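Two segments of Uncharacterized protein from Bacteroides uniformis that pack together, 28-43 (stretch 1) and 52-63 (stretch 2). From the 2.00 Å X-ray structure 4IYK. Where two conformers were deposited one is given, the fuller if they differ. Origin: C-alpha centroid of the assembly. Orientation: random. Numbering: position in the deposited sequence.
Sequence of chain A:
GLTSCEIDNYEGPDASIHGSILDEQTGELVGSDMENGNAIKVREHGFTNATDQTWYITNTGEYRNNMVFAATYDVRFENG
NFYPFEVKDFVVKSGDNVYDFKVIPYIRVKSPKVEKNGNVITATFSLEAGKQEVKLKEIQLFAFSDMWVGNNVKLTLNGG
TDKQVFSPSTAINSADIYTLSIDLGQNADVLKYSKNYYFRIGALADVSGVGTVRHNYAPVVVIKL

Stretch 1, residues 28-43: ELVGSDMENGNAIKVR
Stretch 2, residues 52-63: DQTWYITNTGEY

The most unusual feature of this contact is Asn-59, which serves the incoming loop of stretch 1 with both backbone and side chain: its O accepts from Ser-32 N (3.1 Å) and its OD1 from Met-34 N (2.7 Å), so one turn residue receives two alternate backbone N-H groups. Its side chain (chi1 m, -79°; chi2 27°) leaves ND2 to donate to a water 3.0 Å away, which in turn donates to Asp-33 OD1 at 2.7 Å. Asn-59 lies in a type I turn from Thr-58 to Gly-61, closed by Gly-61 N to Thr-58 O (3.0 Å).

The register is antiparallel at both ends, interrupted by a bulge in stretch 1, with Gly-31 beside Gly-61 (CA to CA 4.6 Å), Asp-33 beside Asn-59, Ile-40 beside Trp-55 and Arg-43 beside Asp-52. The two glycines permit the tight end: a CB on Gly-61 (phi/psi 106/2) would sit 2.5 Å from Val-30 O, and one on Gly-31 2.9 Å from Asn-59 O. Instead Gly-61 CA makes a CA-H...O contact with Val-30 O at 3.3 Å, while Leu-29 (m, t) lays CB 3.3 Å from Thr-60 O.

Between the turn and the strands, stretch 1 bulges at Glu-35 to Gly-37, beyond reach of a direct bond. A water fills part of the gap, accepting from Ile-57 N (2.8 Å) and lying 2.8 Å from Met-34 O and 2.6 Å from Asn-38 O. Selenomethionine Met-34, extended (t, t, t), reaches across stretch 2, roughly perpendicular to the Tyr-56 to Thr-58 backbone; its CG is 3.1 Å from Ile-57 O and its CE 3.9 Å from Tyr-56 CB.

Strand pairing then takes over, antiparallel with axes at 142°. Ile-40 and Trp-55 form a reciprocal pair, Ile-40 N to Trp-55 O at 3.0 Å and Trp-55 N to Ile-40 O at 2.8 Å. Lys-41 faces Thr-54 without backbone bonds. Val-42 N to Gln-53 O is 3.1 Å and nearly straight, but the return bond, Gln-53 N to Val-42 O, is weak at 3.4 Å.

Ile-40, Val-42, Gln-53 and Trp-55 share one sheet face. Val-42 (m) places CG1 3.8 Å above the centroid of the six-membered ring of Trp-55 (chi1 -58°, chi2 -17°), whose NE1 donates to Gln-53 OE1 (2.8 Å). Ile-40 (m, t) sets CD1 3.7 Å over the Tyr-63 ring centroid and CG1 3.8 Å from Ile-57 CD1, joining apolar groups in a buried cluster. At the exposed end, Arg-43 and Asp-52 form a two-pronged salt bridge, NE to OD1 and NH2 to OD2 each 2.8 Å, though both residues are poorly ordered.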

# COMPACT_ATOMS: atom_id res chain seq x y z
N GLU A 28 -4.98 9.14 -8.03
CA GLU A 28 -5.18 7.70 -7.95
C GLU A 28 -5.21 7.23 -6.50
O GLU A 28 -4.60 7.88 -5.65
CB GLU A 28 -4.06 6.95 -8.70
CG GLU A 28 -4.25 6.92 -10.22
CD GLU A 28 -3.11 6.33 -11.04
OE1 GLU A 28 -2.31 5.55 -10.49
OE2 GLU A 28 -3.04 6.65 -12.25
N LEU A 29 -5.92 6.11 -6.22
CA LEU A 29 -5.95 5.52 -4.88
C LEU A 29 -4.53 5.15 -4.46
O LEU A 29 -3.75 4.66 -5.29
CB LEU A 29 -6.83 4.26 -4.86
CG LEU A 29 -8.33 4.46 -4.74
CD1 LEU A 29 -9.10 3.20 -5.17
CD2 LEU A 29 -8.71 4.88 -3.32
N VAL A 30 -4.17 5.38 -3.18
CA VAL A 30 -2.87 4.97 -2.64
C VAL A 30 -3.13 3.75 -1.74
O VAL A 30 -3.79 3.87 -0.70
CB VAL A 30 -2.12 6.13 -1.91
CG1 VAL A 30 -0.80 5.65 -1.26
CG2 VAL A 30 -1.86 7.29 -2.88
N GLY A 31 -2.69 2.58 -2.20
CA GLY A 31 -2.89 1.33 -1.49
C GLY A 31 -1.82 1.03 -0.46
O GLY A 31 -0.68 1.49 -0.57
N SER A 32 -2.19 0.25 0.56
CA SER A 32 -1.30 -0.15 1.65
C SER A 32 -1.76 -1.52 2.17
O SER A 32 -2.40 -2.26 1.44
CB SER A 32 -1.30 0.91 2.75
OG SER A 32 -0.36 0.63 3.77
N ASP A 33 -1.39 -1.87 3.41
CA ASP A 33 -1.86 -3.09 4.07
C ASP A 33 -2.78 -2.63 5.18
O ASP A 33 -2.40 -1.70 5.89
CB ASP A 33 -0.69 -3.93 4.63
CG ASP A 33 0.26 -4.44 3.58
OD1 ASP A 33 0.01 -5.55 3.04
OD2 ASP A 33 1.31 -3.79 3.37
N MSE A 34 -3.99 -3.23 5.34
CA MSE A 34 -4.92 -2.80 6.41
C MSE A 34 -4.27 -2.90 7.79
O MSE A 34 -4.40 -2.00 8.63
CB MSE A 34 -6.25 -3.60 6.40
CG MSE A 34 -7.34 -2.87 7.15
SE MSE A 34 -9.11 -3.49 6.67
CE MSE A 34 -10.11 -2.00 7.36
N GLU A 35 -3.55 -4.00 8.01
CA GLU A 35 -2.80 -4.23 9.24
C GLU A 35 -1.31 -4.00 8.93
O GLU A 35 -0.85 -4.48 7.90
CB GLU A 35 -3.05 -5.65 9.74
CG GLU A 35 -2.23 -6.04 10.95
CD GLU A 35 -2.37 -7.49 11.34
OE1 GLU A 35 -1.97 -8.38 10.56
OE2 GLU A 35 -2.88 -7.74 12.46
N ASN A 36 -0.59 -3.25 9.79
CA ASN A 36 0.85 -2.96 9.63
C ASN A 36 1.12 -2.14 8.36
O ASN A 36 2.11 -2.35 7.66
CB ASN A 36 1.69 -4.26 9.67
CG ASN A 36 1.64 -4.93 11.02
OD1 ASN A 36 1.81 -4.28 12.04
ND2 ASN A 36 1.29 -6.21 11.06
N GLY A 37 0.24 -1.18 8.10
CA GLY A 37 0.35 -0.28 6.97
C GLY A 37 -0.11 1.09 7.39
O GLY A 37 0.13 1.49 8.53
N ASN A 38 -0.80 1.79 6.49
CA ASN A 38 -1.35 3.12 6.74
C ASN A 38 -2.47 3.06 7.76
O ASN A 38 -3.15 2.04 7.88
CB ASN A 38 -1.87 3.75 5.43
CG ASN A 38 -0.79 4.14 4.44
OD1 ASN A 38 0.37 4.35 4.81
ND2 ASN A 38 -1.18 4.28 3.15
N ALA A 39 -2.70 4.17 8.44
CA ALA A 39 -3.77 4.27 9.42
C ALA A 39 -4.13 5.72 9.67
O ALA A 39 -3.28 6.60 9.52
CB ALA A 39 -3.33 3.60 10.74
N ILE A 40 -5.38 5.97 10.04
CA ILE A 40 -5.89 7.27 10.40
C ILE A 40 -5.89 7.36 11.93
O ILE A 40 -6.68 6.66 12.56
CB ILE A 40 -7.31 7.53 9.80
CG1 ILE A 40 -7.36 7.32 8.27
CG2 ILE A 40 -7.82 8.93 10.22
CD1 ILE A 40 -8.74 7.31 7.71
N LYS A 41 -5.01 8.19 12.53
CA LYS A 41 -5.00 8.37 13.98
C LYS A 41 -5.79 9.63 14.30
O LYS A 41 -5.54 10.68 13.71
CB LYS A 41 -3.57 8.44 14.57
CG LYS A 41 -2.82 7.11 14.50
CD LYS A 41 -1.44 7.16 15.13
CE LYS A 41 -0.74 5.83 14.98
NZ LYS A 41 0.37 5.66 15.96
N VAL A 42 -6.80 9.51 15.16
CA VAL A 42 -7.64 10.66 15.49
C VAL A 42 -7.63 10.91 17.00
O VAL A 42 -7.41 9.99 17.79
CB VAL A 42 -9.10 10.54 14.95
CG1 VAL A 42 -9.14 10.41 13.42
CG2 VAL A 42 -9.86 9.40 15.60
N ARG A 43 -7.86 12.16 17.36
CA ARG A 43 -7.97 12.62 18.73
C ARG A 43 -9.15 13.57 18.83
O ARG A 43 -9.14 14.63 18.19
CB ARG A 43 -6.66 13.29 19.19
CG ARG A 43 -6.66 13.71 20.67
CD ARG A 43 -5.32 14.30 21.10
NE ARG A 43 -4.25 13.29 21.13
CZ ARG A 43 -2.97 13.56 21.36
NH1 ARG A 43 -2.57 14.81 21.57
NH2 ARG A 43 -2.07 12.58 21.37
N ASP A 52 -6.66 8.11 22.38
CA ASP A 52 -6.57 8.21 20.91
C ASP A 52 -6.99 6.91 20.21
O ASP A 52 -6.45 5.84 20.49
CB ASP A 52 -5.14 8.58 20.48
CG ASP A 52 -4.66 9.95 20.92
OD1 ASP A 52 -5.51 10.81 21.21
OD2 ASP A 52 -3.42 10.16 20.95
N GLN A 53 -7.95 7.03 19.27
CA GLN A 53 -8.45 5.89 18.52
C GLN A 53 -7.86 5.88 17.08
O GLN A 53 -7.18 6.83 16.68
CB GLN A 53 -10.00 5.81 18.53
CG GLN A 53 -10.77 7.06 18.09
CD GLN A 53 -12.26 6.79 17.87
OE1 GLN A 53 -12.79 6.88 16.75
NE2 GLN A 53 -12.97 6.47 18.95
N THR A 54 -8.03 4.76 16.37
CA THR A 54 -7.50 4.59 15.02
C THR A 54 -8.61 4.15 14.09
O THR A 54 -9.42 3.29 14.47
CB THR A 54 -6.32 3.57 14.99
OG1 THR A 54 -5.30 3.98 15.90
CG2 THR A 54 -5.69 3.42 13.61
N TRP A 55 -8.63 4.72 12.88
CA TRP A 55 -9.53 4.32 11.81
C TRP A 55 -8.68 3.60 10.78
O TRP A 55 -7.74 4.19 10.23
CB TRP A 55 -10.31 5.49 11.19
CG TRP A 55 -11.14 6.29 12.14
CD1 TRP A 55 -11.55 5.94 13.40
CD2 TRP A 55 -11.66 7.61 11.91
NE1 TRP A 55 -12.28 6.95 13.96
CE2 TRP A 55 -12.37 7.99 13.07
CE3 TRP A 55 -11.58 8.52 10.83
CZ2 TRP A 55 -13.02 9.23 13.17
CZ3 TRP A 55 -12.20 9.75 10.95
CH2 TRP A 55 -12.94 10.09 12.10
N TYR A 56 -9.01 2.32 10.52
CA TYR A 56 -8.29 1.43 9.62
C TYR A 56 -8.80 1.56 8.16
O TYR A 56 -9.93 2.00 7.90
CB TYR A 56 -8.31 -0.00 10.15
CG TYR A 56 -7.58 -0.09 11.48
CD1 TYR A 56 -8.25 0.16 12.68
CD2 TYR A 56 -6.21 -0.34 11.53
CE1 TYR A 56 -7.57 0.16 13.90
CE2 TYR A 56 -5.52 -0.35 12.75
CZ TYR A 56 -6.21 -0.10 13.93
OH TYR A 56 -5.55 -0.11 15.14
N ILE A 57 -7.89 1.30 7.23
CA ILE A 57 -8.11 1.56 5.79
C ILE A 57 -7.96 0.25 5.04
O ILE A 57 -6.96 -0.43 5.21
CB ILE A 57 -7.09 2.64 5.29
CG1 ILE A 57 -6.97 3.87 6.23
CG2 ILE A 57 -7.36 3.09 3.84
CD1 ILE A 57 -5.59 4.72 6.10
N THR A 58 -8.93 -0.10 4.19
CA THR A 58 -8.80 -1.32 3.37
C THR A 58 -7.58 -1.16 2.45
O THR A 58 -7.15 -0.03 2.18
CB THR A 58 -10.08 -1.63 2.59
OG1 THR A 58 -10.26 -0.67 1.52
CG2 THR A 58 -11.32 -1.75 3.49
N ASN A 59 -7.04 -2.28 1.96
CA ASN A 59 -5.83 -2.31 1.14
C ASN A 59 -5.87 -1.42 -0.11
O ASN A 59 -4.82 -0.96 -0.53
CB ASN A 59 -5.53 -3.76 0.73
CG ASN A 59 -4.89 -4.52 1.86
OD1 ASN A 59 -5.10 -4.20 3.03
ND2 ASN A 59 -4.13 -5.52 1.57
N THR A 60 -7.04 -1.18 -0.70
CA THR A 60 -7.15 -0.36 -1.93
C THR A 60 -6.89 1.15 -1.65
O THR A 60 -6.61 1.90 -2.58
CB THR A 60 -8.53 -0.51 -2.54
OG1 THR A 60 -9.47 -0.01 -1.59
CG2 THR A 60 -8.88 -1.96 -2.95
N GLY A 61 -7.03 1.55 -0.38
CA GLY A 61 -6.91 2.94 0.07
C GLY A 61 -8.27 3.54 0.41
O GLY A 61 -8.36 4.69 0.80
N GLU A 62 -9.34 2.74 0.31
CA GLU A 62 -10.68 3.18 0.71
C GLU A 62 -10.92 2.82 2.17
O GLU A 62 -10.57 1.72 2.60
CB GLU A 62 -11.75 2.53 -0.19
CG GLU A 62 -11.76 3.13 -1.58
CD GLU A 62 -12.30 2.23 -2.68
OE1 GLU A 62 -11.90 1.05 -2.74
OE2 GLU A 62 -13.08 2.75 -3.51
N TYR A 63 -11.50 3.74 2.94
CA TYR A 63 -11.78 3.48 4.35
C TYR A 63 -13.28 3.69 4.61
O TYR A 63 -13.93 4.45 3.90
CB TYR A 63 -10.89 4.35 5.28
CG TYR A 63 -11.28 5.81 5.35
CD1 TYR A 63 -12.17 6.27 6.31
CD2 TYR A 63 -10.70 6.74 4.48
CE1 TYR A 63 -12.54 7.62 6.37
CE2 TYR A 63 -11.06 8.09 4.54
CZ TYR A 63 -12.00 8.52 5.46
OH TYR A 63 -12.37 9.83 5.53
O HOH W 1 -2.35 -6.78 3.61
O HOH W 2 -5.33 0.61 8.16